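Hypothetical aspartyl-tRNA synthetase (Sulfolobus tokodaii, PDB 1WYD) probably catalyses the ATP-dependent attachment of L-aspartate to tRNA(Asp) and also to tRNA(Asn), with Asp-AMP as intermediate. Local coordinates at residues Glu155-Lys160 / Val202-Pro207; Ile224-Glu229 / Phe397-Ala402; Glu285-Lys290 / Arg306-Glu311; Arg327-Lys332 / Glu368-Lys373. All coordinates share one frame; numbering follows the deposited sequence.

Interaction 1 of 4, residues Glu155-Lys160 / Val202-Pro207; sequences EIFTPK and VFEVAP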
# COMPACT_ATOMS: atom_id res chain seq x y z
N GLU B 155 -7.99 0.65 -6.18
CA GLU B 155 -6.75 0.98 -5.51
C GLU B 155 -5.74 1.55 -6.53
O GLU B 155 -5.63 1.01 -7.65
CB GLU B 155 -6.15 -0.24 -4.78
CG GLU B 155 -4.75 -0.02 -4.21
CD GLU B 155 -4.25 -1.12 -3.29
OE1 GLU B 155 -4.76 -2.24 -3.37
OE2 GLU B 155 -3.31 -0.88 -2.50
N ILE B 156 -5.04 2.64 -6.12
CA ILE B 156 -4.03 3.34 -6.97
C ILE B 156 -2.66 3.67 -6.30
O ILE B 156 -2.51 3.58 -5.08
CB ILE B 156 -4.60 4.65 -7.59
CG1 ILE B 156 -4.85 5.68 -6.50
CG2 ILE B 156 -5.83 4.40 -8.49
CD1 ILE B 156 -4.99 7.05 -7.00
N PHE B 157 -1.68 4.07 -7.12
CA PHE B 157 -0.38 4.53 -6.63
C PHE B 157 0.05 5.78 -7.44
O PHE B 157 0.22 5.69 -8.66
CB PHE B 157 0.67 3.43 -6.76
CG PHE B 157 0.63 2.44 -5.65
CD1 PHE B 157 0.22 1.14 -5.89
CD2 PHE B 157 0.96 2.81 -4.35
CE1 PHE B 157 0.17 0.22 -4.84
CE2 PHE B 157 0.92 1.92 -3.31
CZ PHE B 157 0.53 0.61 -3.54
N THR B 158 0.13 6.93 -6.75
CA THR B 158 0.46 8.19 -7.38
C THR B 158 1.95 8.58 -7.10
O THR B 158 2.62 7.98 -6.22
CB THR B 158 -0.49 9.29 -6.98
OG1 THR B 158 -0.60 9.31 -5.56
CG2 THR B 158 -1.88 8.98 -7.47
N PRO B 159 2.49 9.51 -7.90
CA PRO B 159 3.93 9.84 -7.78
C PRO B 159 4.25 10.41 -6.41
O PRO B 159 3.48 11.20 -5.83
CB PRO B 159 4.13 10.90 -8.85
CG PRO B 159 3.05 10.67 -9.79
CD PRO B 159 1.84 10.25 -8.98
N LYS B 160 5.37 9.97 -5.87
CA LYS B 160 5.80 10.47 -4.58
C LYS B 160 6.81 11.62 -4.75
O LYS B 160 6.90 12.49 -3.89
CB LYS B 160 6.38 9.33 -3.72
CG LYS B 160 5.40 8.20 -3.39
CD LYS B 160 4.10 8.78 -2.86
CE LYS B 160 2.96 7.82 -2.98
NZ LYS B 160 1.71 8.45 -2.62
N VAL B 202 -11.48 5.97 -6.10
CA VAL B 202 -10.09 5.52 -5.91
C VAL B 202 -9.59 5.60 -4.48
O VAL B 202 -9.90 6.51 -3.78
CB VAL B 202 -9.15 6.37 -6.79
CG1 VAL B 202 -9.45 6.13 -8.24
CG2 VAL B 202 -9.26 7.86 -6.43
N PHE B 203 -8.79 4.66 -4.04
CA PHE B 203 -8.05 4.91 -2.81
C PHE B 203 -6.54 4.67 -2.96
O PHE B 203 -6.12 3.97 -3.88
CB PHE B 203 -8.55 4.09 -1.66
CG PHE B 203 -8.39 2.60 -1.83
CD1 PHE B 203 -9.35 1.82 -2.53
CD2 PHE B 203 -7.35 1.94 -1.19
CE1 PHE B 203 -9.18 0.44 -2.66
CE2 PHE B 203 -7.22 0.58 -1.29
CZ PHE B 203 -8.17 -0.18 -2.01
N GLU B 204 -5.78 5.18 -2.00
CA GLU B 204 -4.39 4.82 -1.90
C GLU B 204 -3.96 4.80 -0.43
O GLU B 204 -4.32 5.67 0.35
CB GLU B 204 -3.58 5.79 -2.79
CG GLU B 204 -2.15 6.06 -2.38
CD GLU B 204 -1.30 6.65 -3.49
OE1 GLU B 204 -1.74 7.58 -4.19
OE2 GLU B 204 -0.17 6.20 -3.66
N VAL B 205 -3.22 3.79 -0.05
CA VAL B 205 -2.59 3.76 1.26
C VAL B 205 -1.09 3.79 0.92
O VAL B 205 -0.61 2.91 0.20
CB VAL B 205 -2.90 2.45 2.03
CG1 VAL B 205 -2.43 2.53 3.44
CG2 VAL B 205 -4.39 2.15 2.05
N ALA B 206 -0.35 4.78 1.41
CA ALA B 206 1.05 4.94 0.96
C ALA B 206 1.77 6.00 1.76
O ALA B 206 1.13 6.86 2.39
CB ALA B 206 1.07 5.32 -0.49
N PRO B 207 3.11 5.99 1.71
CA PRO B 207 3.89 6.99 2.44
C PRO B 207 3.63 8.40 1.91
O PRO B 207 3.33 8.60 0.74
CB PRO B 207 5.33 6.53 2.20
CG PRO B 207 5.16 5.06 1.68
CD PRO B 207 3.97 5.11 0.90
O HOH W 1 -2.30 2.11 -2.60
O HOH W 2 -1.83 0.51 -0.14
O HOH W 3 0.64 8.97 -0.09

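Interaction 2 of 4, residues Ile224-Glu229 / Phe397-Ala402; sequences ISMDVE and FGMGLA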
# COMPACT_ATOMS: atom_id res chain seq x y z
N ILE B 224 2.24 7.21 6.89
CA ILE B 224 1.32 6.56 5.96
C ILE B 224 -0.04 7.22 5.95
O ILE B 224 -0.65 7.42 6.99
CB ILE B 224 1.18 5.07 6.35
CG1 ILE B 224 2.58 4.43 6.46
CG2 ILE B 224 0.23 4.34 5.40
CD1 ILE B 224 3.32 4.35 5.18
N SER B 225 -0.50 7.57 4.76
CA SER B 225 -1.72 8.29 4.57
C SER B 225 -2.69 7.33 3.84
O SER B 225 -2.29 6.59 2.93
CB SER B 225 -1.40 9.56 3.78
OG SER B 225 -2.54 10.29 3.31
N MET B 226 -3.95 7.33 4.30
CA MET B 226 -5.02 6.49 3.78
C MET B 226 -6.04 7.42 3.12
O MET B 226 -6.84 8.08 3.80
CB MET B 226 -5.69 5.71 4.92
CG MET B 226 -4.70 5.03 5.91
SD MET B 226 -5.45 4.43 7.42
CE MET B 226 -6.24 2.92 6.87
N ASP B 227 -6.03 7.42 1.79
CA ASP B 227 -6.72 8.44 0.97
C ASP B 227 -7.79 7.87 0.10
O ASP B 227 -7.64 6.76 -0.47
CB ASP B 227 -5.72 9.18 0.06
CG ASP B 227 -4.94 10.21 0.81
OD1 ASP B 227 -5.45 11.35 1.00
OD2 ASP B 227 -3.82 9.97 1.28
N VAL B 228 -8.83 8.67 -0.08
CA VAL B 228 -10.02 8.25 -0.79
C VAL B 228 -10.58 9.43 -1.53
O VAL B 228 -10.68 10.50 -0.96
CB VAL B 228 -11.03 7.72 0.22
CG1 VAL B 228 -12.41 7.52 -0.41
CG2 VAL B 228 -10.49 6.45 0.85
N GLU B 229 -10.94 9.23 -2.78
CA GLU B 229 -11.44 10.32 -3.60
C GLU B 229 -12.61 9.74 -4.37
O GLU B 229 -12.50 8.66 -4.93
CB GLU B 229 -10.33 10.88 -4.54
CG GLU B 229 -10.54 12.33 -5.00
CD GLU B 229 -10.55 13.37 -3.87
OE1 GLU B 229 -11.12 14.47 -4.06
OE2 GLU B 229 -9.97 13.14 -2.79
N PHE B 397 -11.08 12.35 1.23
CA PHE B 397 -10.44 12.53 2.53
C PHE B 397 -9.10 11.79 2.64
O PHE B 397 -8.74 10.96 1.80
CB PHE B 397 -11.37 12.05 3.66
CG PHE B 397 -11.61 10.55 3.66
CD1 PHE B 397 -12.85 10.04 3.28
CD2 PHE B 397 -10.62 9.68 4.10
CE1 PHE B 397 -13.08 8.67 3.28
CE2 PHE B 397 -10.81 8.33 4.09
CZ PHE B 397 -12.04 7.81 3.69
N GLY B 398 -8.38 12.13 3.69
CA GLY B 398 -7.13 11.48 4.04
C GLY B 398 -7.20 11.26 5.54
O GLY B 398 -7.62 12.16 6.30
N MET B 399 -6.84 10.03 5.92
CA MET B 399 -6.71 9.61 7.30
C MET B 399 -5.27 9.14 7.54
O MET B 399 -4.70 8.42 6.73
CB MET B 399 -7.65 8.45 7.53
CG MET B 399 -7.33 7.57 8.72
SD MET B 399 -8.97 6.71 9.26
CE MET B 399 -9.15 5.55 8.03
N GLY B 400 -4.73 9.51 8.70
CA GLY B 400 -3.41 9.07 9.07
C GLY B 400 -3.48 7.72 9.70
O GLY B 400 -4.15 7.57 10.71
N LEU B 401 -2.76 6.75 9.14
CA LEU B 401 -2.73 5.45 9.72
C LEU B 401 -2.32 5.46 11.20
O LEU B 401 -3.06 4.98 12.07
CB LEU B 401 -1.90 4.49 8.88
CG LEU B 401 -1.73 3.03 9.34
CD1 LEU B 401 -3.13 2.31 9.61
CD2 LEU B 401 -0.89 2.23 8.35
N ALA B 402 -1.19 6.04 11.52
CA ALA B 402 -0.75 5.90 12.88
C ALA B 402 -1.62 6.68 13.89
O ALA B 402 -1.72 6.27 15.05
CB ALA B 402 0.69 6.26 13.02
O HOH W 4 0.68 7.52 9.48

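Interaction 3 of 4, residues Glu285-Lys290 / Arg306-Glu311; sequences EILRSK and RILNEE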
# COMPACT_ATOMS: atom_id res chain seq x y z
N GLU B 285 -18.28 28.78 19.62
CA GLU B 285 -19.13 29.28 20.71
C GLU B 285 -18.98 28.49 22.02
O GLU B 285 -18.97 29.09 23.10
CB GLU B 285 -20.63 29.43 20.29
CG GLU B 285 -20.97 30.69 19.49
CD GLU B 285 -20.52 32.01 20.15
OE1 GLU B 285 -19.58 32.66 19.61
OE2 GLU B 285 -21.10 32.42 21.20
N ILE B 286 -18.83 27.17 21.95
CA ILE B 286 -18.61 26.39 23.16
C ILE B 286 -17.35 26.89 23.83
O ILE B 286 -17.31 27.06 25.05
CB ILE B 286 -18.53 24.87 22.89
CG1 ILE B 286 -19.94 24.28 22.73
CG2 ILE B 286 -17.75 24.15 24.02
CD1 ILE B 286 -20.02 23.09 21.79
N LEU B 287 -16.34 27.16 23.02
CA LEU B 287 -15.07 27.62 23.57
C LEU B 287 -15.21 28.99 24.21
O LEU B 287 -14.85 29.17 25.38
CB LEU B 287 -13.96 27.57 22.52
CG LEU B 287 -13.62 26.12 22.14
CD1 LEU B 287 -13.00 26.10 20.77
CD2 LEU B 287 -12.75 25.40 23.18
N ARG B 288 -15.75 29.93 23.45
CA ARG B 288 -15.94 31.30 23.91
C ARG B 288 -16.71 31.37 25.23
O ARG B 288 -16.34 32.12 26.13
CB ARG B 288 -16.68 32.09 22.85
CG ARG B 288 -15.78 32.64 21.81
CD ARG B 288 -16.46 33.60 20.85
NE ARG B 288 -16.32 34.95 21.38
CZ ARG B 288 -17.32 35.65 21.91
NH1 ARG B 288 -18.57 35.15 21.98
NH2 ARG B 288 -17.06 36.86 22.36
N SER B 289 -17.75 30.55 25.32
CA SER B 289 -18.65 30.54 26.45
C SER B 289 -18.02 29.91 27.70
O SER B 289 -18.57 30.02 28.79
CB SER B 289 -19.93 29.79 26.07
OG SER B 289 -19.80 28.44 26.44
N LYS B 290 -16.89 29.24 27.53
CA LYS B 290 -16.08 28.73 28.65
C LYS B 290 -14.92 29.67 28.98
O LYS B 290 -14.17 29.41 29.92
CB LYS B 290 -15.52 27.34 28.34
CG LYS B 290 -16.55 26.25 28.26
CD LYS B 290 -16.34 25.25 29.34
CE LYS B 290 -17.54 24.30 29.41
NZ LYS B 290 -18.75 24.89 30.09
N ARG B 306 -9.29 19.34 23.52
CA ARG B 306 -9.48 18.79 24.87
C ARG B 306 -10.78 19.25 25.52
O ARG B 306 -11.56 18.43 26.00
CB ARG B 306 -8.29 19.08 25.78
CG ARG B 306 -7.11 18.16 25.51
CD ARG B 306 -6.03 18.16 26.59
NE ARG B 306 -4.96 17.21 26.28
CZ ARG B 306 -3.80 17.56 25.71
NH1 ARG B 306 -3.55 18.85 25.41
NH2 ARG B 306 -2.89 16.61 25.45
N ILE B 307 -11.03 20.56 25.48
CA ILE B 307 -12.22 21.14 26.08
C ILE B 307 -13.43 20.69 25.28
O ILE B 307 -14.48 20.34 25.85
CB ILE B 307 -12.10 22.69 26.14
CG1 ILE B 307 -10.83 23.11 26.87
CG2 ILE B 307 -13.31 23.31 26.81
CD1 ILE B 307 -10.09 24.22 26.14
N LEU B 308 -13.29 20.66 23.95
CA LEU B 308 -14.39 20.19 23.10
C LEU B 308 -14.75 18.76 23.46
O LEU B 308 -15.93 18.43 23.60
CB LEU B 308 -14.05 20.32 21.61
CG LEU B 308 -14.20 21.74 21.06
CD1 LEU B 308 -13.97 21.79 19.56
CD2 LEU B 308 -15.58 22.35 21.42
N ASN B 309 -13.73 17.94 23.63
CA ASN B 309 -13.89 16.55 24.07
C ASN B 309 -14.53 16.47 25.46
O ASN B 309 -15.50 15.71 25.67
CB ASN B 309 -12.53 15.85 24.05
CG ASN B 309 -12.59 14.41 24.51
OD1 ASN B 309 -11.62 13.91 25.06
ND2 ASN B 309 -13.72 13.73 24.26
N GLU B 310 -14.00 17.26 26.40
CA GLU B 310 -14.53 17.32 27.76
C GLU B 310 -15.99 17.81 27.86
O GLU B 310 -16.62 17.67 28.91
CB GLU B 310 -13.61 18.17 28.66
CG GLU B 310 -12.68 17.39 29.60
CD GLU B 310 -13.02 15.90 29.71
OE1 GLU B 310 -14.00 15.53 30.41
OE2 GLU B 310 -12.28 15.07 29.10
N GLU B 311 -16.52 18.37 26.77
CA GLU B 311 -17.83 19.02 26.77
C GLU B 311 -18.88 18.29 25.95
O GLU B 311 -20.08 18.50 26.15
CB GLU B 311 -17.72 20.44 26.23
CG GLU B 311 -18.01 21.53 27.28
CD GLU B 311 -19.48 21.61 27.70
OE1 GLU B 311 -20.34 22.09 26.90
OE2 GLU B 311 -19.77 21.17 28.83

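Interaction 4 of 4, residues Arg327-Lys332 / Glu368-Lys373; sequences RPFYTK and EALKKK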
# COMPACT_ATOMS: atom_id res chain seq x y z
N ARG B 327 -8.80 26.77 4.72
CA ARG B 327 -8.80 25.49 4.03
C ARG B 327 -8.21 25.71 2.65
O ARG B 327 -8.24 26.83 2.17
CB ARG B 327 -10.23 24.95 3.94
CG ARG B 327 -10.82 24.57 5.31
CD ARG B 327 -10.76 23.09 5.55
NE ARG B 327 -10.49 22.74 6.92
CZ ARG B 327 -10.50 21.50 7.39
NH1 ARG B 327 -10.73 20.46 6.60
NH2 ARG B 327 -10.25 21.31 8.68
N PRO B 328 -7.63 24.68 2.01
CA PRO B 328 -7.01 24.83 0.69
C PRO B 328 -7.88 25.49 -0.37
O PRO B 328 -9.10 25.57 -0.24
CB PRO B 328 -6.69 23.40 0.31
CG PRO B 328 -6.36 22.79 1.61
CD PRO B 328 -7.45 23.31 2.53
N PHE B 329 -7.23 25.97 -1.43
CA PHE B 329 -7.91 26.54 -2.59
C PHE B 329 -8.76 25.49 -3.31
O PHE B 329 -9.65 25.83 -4.09
CB PHE B 329 -6.88 27.10 -3.57
CG PHE B 329 -6.11 26.03 -4.33
CD1 PHE B 329 -6.49 25.66 -5.62
CD2 PHE B 329 -5.01 25.40 -3.75
CE1 PHE B 329 -5.78 24.65 -6.33
CE2 PHE B 329 -4.29 24.40 -4.46
CZ PHE B 329 -4.68 24.03 -5.75
N TYR B 330 -8.45 24.22 -3.10
CA TYR B 330 -9.12 23.17 -3.86
C TYR B 330 -10.44 22.75 -3.19
O TYR B 330 -11.16 21.91 -3.72
CB TYR B 330 -8.19 21.95 -4.17
CG TYR B 330 -7.45 21.36 -2.97
CD1 TYR B 330 -8.10 20.59 -2.05
CD2 TYR B 330 -6.08 21.59 -2.80
CE1 TYR B 330 -7.44 20.05 -0.96
CE2 TYR B 330 -5.40 21.05 -1.70
CZ TYR B 330 -6.10 20.28 -0.79
OH TYR B 330 -5.47 19.75 0.31
N THR B 331 -10.74 23.35 -2.04
CA THR B 331 -11.94 23.02 -1.24
C THR B 331 -13.16 23.90 -1.63
O THR B 331 -13.07 25.11 -1.64
CB THR B 331 -11.56 23.08 0.28
OG1 THR B 331 -11.30 21.74 0.74
CG2 THR B 331 -12.70 23.53 1.17
N LYS B 332 -14.28 23.28 -1.97
CA LYS B 332 -15.51 24.01 -2.35
C LYS B 332 -16.04 24.83 -1.17
O LYS B 332 -16.03 24.37 -0.04
CB LYS B 332 -16.57 23.05 -2.87
CG LYS B 332 -17.87 23.72 -3.29
CD LYS B 332 -18.52 23.04 -4.51
CE LYS B 332 -20.02 23.41 -4.60
NZ LYS B 332 -20.82 22.33 -5.25
N GLU B 368 -9.98 31.77 -8.73
CA GLU B 368 -10.42 32.78 -7.78
C GLU B 368 -9.90 32.44 -6.38
O GLU B 368 -9.28 33.28 -5.71
CB GLU B 368 -11.95 32.94 -7.84
CG GLU B 368 -12.53 34.12 -7.06
CD GLU B 368 -11.77 35.43 -7.27
OE1 GLU B 368 -11.84 36.01 -8.39
OE2 GLU B 368 -11.09 35.88 -6.31
N ALA B 369 -10.08 31.19 -5.97
CA ALA B 369 -9.65 30.76 -4.63
C ALA B 369 -8.17 31.02 -4.41
O ALA B 369 -7.77 31.55 -3.37
CB ALA B 369 -9.97 29.30 -4.43
N LEU B 370 -7.35 30.66 -5.39
CA LEU B 370 -5.94 30.99 -5.38
C LEU B 370 -5.65 32.49 -5.20
O LEU B 370 -4.74 32.88 -4.47
CB LEU B 370 -5.25 30.47 -6.64
CG LEU B 370 -5.03 28.95 -6.72
CD1 LEU B 370 -4.78 28.58 -8.17
CD2 LEU B 370 -3.87 28.52 -5.81
N LYS B 371 -6.43 33.33 -5.87
CA LYS B 371 -6.23 34.76 -5.71
C LYS B 371 -6.59 35.20 -4.27
O LYS B 371 -5.81 35.91 -3.62
CB LYS B 371 -7.02 35.56 -6.74
CG LYS B 371 -6.36 35.66 -8.11
CD LYS B 371 -7.45 35.88 -9.19
CE LYS B 371 -6.88 36.55 -10.44
NZ LYS B 371 -5.90 35.64 -11.08
N LYS B 372 -7.73 34.72 -3.78
CA LYS B 372 -8.22 35.04 -2.45
C LYS B 372 -7.24 34.64 -1.34
O LYS B 372 -7.48 34.94 -0.16
CB LYS B 372 -9.59 34.37 -2.22
CG LYS B 372 -10.55 35.13 -1.28
CD LYS B 372 -11.92 34.41 -1.19
CE LYS B 372 -12.97 35.21 -0.39
NZ LYS B 372 -12.68 35.25 1.08
N LYS B 373 -6.16 33.95 -1.71
CA LYS B 373 -5.13 33.53 -0.76
C LYS B 373 -3.78 34.17 -1.11
O LYS B 373 -2.73 33.82 -0.54
CB LYS B 373 -5.00 31.99 -0.73
CG LYS B 373 -6.32 31.23 -0.60
CD LYS B 373 -6.12 29.85 -0.01
CE LYS B 373 -7.23 29.54 1.02
NZ LYS B 373 -6.67 29.08 2.31

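Interaction 1 of 4, residues Glu155-Lys160 / Val202-Pro207
One face of the F203 ring carries E155, whose CB lies 3.9 Å from the ring centroid in a CH-pi contact. The F157 ring has a bound water over one face, toward the rim, and CB of A206 at its edge, while the E204 carboxylate stands at 86° to the ring plane. The setting is consistent with motif 1 of class II synthetases: a short strand follows the long helix 128-150 and pairs in parallel with strand 201-209, at the dimer interface. I156 N donates to F203 O (2.8 Å), the last backbone bond of the pairing before the chain leaves the sheet.

E204 takes over from the backbone there. With CG anti to the backbone N (chi1 152°) and the chain extended, its carboxylate reaches T158 N, whose N-H is shared by OE1 and OE2 on their syn sides, each 3.2 Å away. NZ of K160 comes tip to tip with OE2 at 3.1 Å, a salt bridge of weak hydrogen-bond geometry. An alanine at E204 would probably leave the K160 ammonium without its counter-charge and the T158 N-H without an acceptor. The E155 carboxylate turns instead to R145 of the second subunit, and two waters lie within hydrogen-bonding distance of its OE2, one of them also near V205 O. NZ of K160 is tied to P207 O by a further water, 2.8 Å from each.

Interaction 2 of 4, residues Ile224-Glu229 / Phe397-Ala402
M226 and M399 cross at the apolar centre, SD of M226 lying 3.9 Å from CG of M399, and the same sulfur packs against CD1 of L401 at 3.8 Å. Bends at chi3 in both methionines bring their CE methyls near each other. Beside them V228 lies alongside F397, its CB over one face of the ring, 3.8 Å from the centroid. F397 has CG between its backbone N and carbonyl carbon (chi1 67°), which swings the ring back across V228; L242 and I245 of helix 235-256 touch it as well. An alanine in place of F397 would probably open a gap beside V228 and those two helix residues.

The backbones beneath are antiparallel strands in the middle of the class II catalytic sheet, and the glycine-rich strand running into helix 401-409 is consistent with motif 3, where G400, L401 and A402 belong to the predicted ATP site. M226 and M399 form a hydrogen-bonded pair, with M226 N 2.8 Å from M399 O, and V228 pairs with F397 in the same way. On the other face D227 sits opposite G398, where a side chain would run into OD1; that oxygen makes a salt bridge with K192. E229, farther along, is held by R359, a predicted aspartate ligand.

At the other end G400 is the N-cap residue, and I224 O receives L401 N at 3.1 Å, a fairly straight bond (162°). A water donates to I224 O (2.8 Å) and accepts from A402 N.

Interaction 3 of 4, residues Glu285-Lys290 / Arg306-Glu311
I286 overlaps L308, its CG2 methyl lying 3.8 Å from CD2 across the junction of two helices that meet nearly at right angles. The axes of helices 285-289 and 306-311 make an angle of 95° and approach to 10.2 Å, so the gap between them is spanned by branched side chains rather than by close backbones. L287 reaches over next to this pair: its CG is anti to the carbonyl carbon (chi1 -68°), which brings CD2 within 4.1 Å of I307 CB, with CD1 of I307 nearly as close. CD2 of L308 also faces CG of L287, so that L308 touches both I286 and L287.

These helices belong to a connection of the beta-alpha-beta crossover kind, with two helices between strands 276-279 and 316-320, which lie side by side and parallel in the sheet. L308 is turned toward that sheet too, touching Y317 and I319, while L287 is backed by I294 from the intervening loop.

Farther along, at K290 and E311, aliphatic carbon again makes the nearest approach: CE of K290 crosses CG of E311 at 3.5 Å, and the same CG rests near CG2 of I286. The charged ends stay apart, K290 NZ being 4.1 Å from E311 OE2, beyond salt-bridge distance. A crystal neighbour touches K290, and its pose may owe something to the lattice. With no hydrogen bond crossing between the segments, the contact depends on shape and burial of apolar surface, and the opposite charges probably add only a mild, solvent-screened attraction.

Interaction 4 of 4, residues Arg327-Lys332 / Glu368-Lys373
Apolar contacts centre on F329, which lies side by side with L370. CD2 of L370 sits over one ring face, 3.9 Å from the centroid and 20° off the normal, a CH-pi contact, while CB of Y330 covers the opposite face. CG of F329 is placed between its backbone N and carbonyl carbon (chi1 73°), and this turns the ring along the leucine. A369 packs against the base of the same side chain, its CB 3.9 Å from F329 CB; F383 adds an edge-to-face ring contact from outside.

Hydrogen bonding across the segments is carried by K373. NZ donates to R327 O at 2.7 Å, coming from 44° above the carbonyl plane rather than along a lone pair, and also makes a weak bond to D325 O. Within the loop, P328 to T331 form a type I beta turn.

Other polar groups look toward the active site: Y330 OH bonds to E167, a predicted aspartate ligand, and the R327 guanidinium pairs with D345. The turn thus joins helix 363-371 to what is probably the border of the amino acid pocket. Because the K373 ammonium meets backbone oxygens here, the carbonyl dipoles of R327 and D325 probably stabilise its charge in part, and the link depends on where the loop backbone lies more than on a side-chain partner.

Overall arrangement
Beyond the N-terminal OB-fold domain, all four contacts fall within the class II catalytic region. Interaction 1 closes first, joining the chain at 155-160 to strand 201-209 at one edge of the large sheet, beside the second subunit. Interaction 2 then opens on the neighbouring strand, 222-231, and closes only at 397-402; the two touch through E204 O and D227 N, 2.8 Å apart. The long excursion between its segments contains interactions 3 and 4 in series, and no contacts cross along the chain. Interaction 3 joins two helices toward the far edge of the sheet, its centre about 27 Å from that of interaction 2, and interaction 4 fastens a loop beside the predicted aspartate site to helix 363-371.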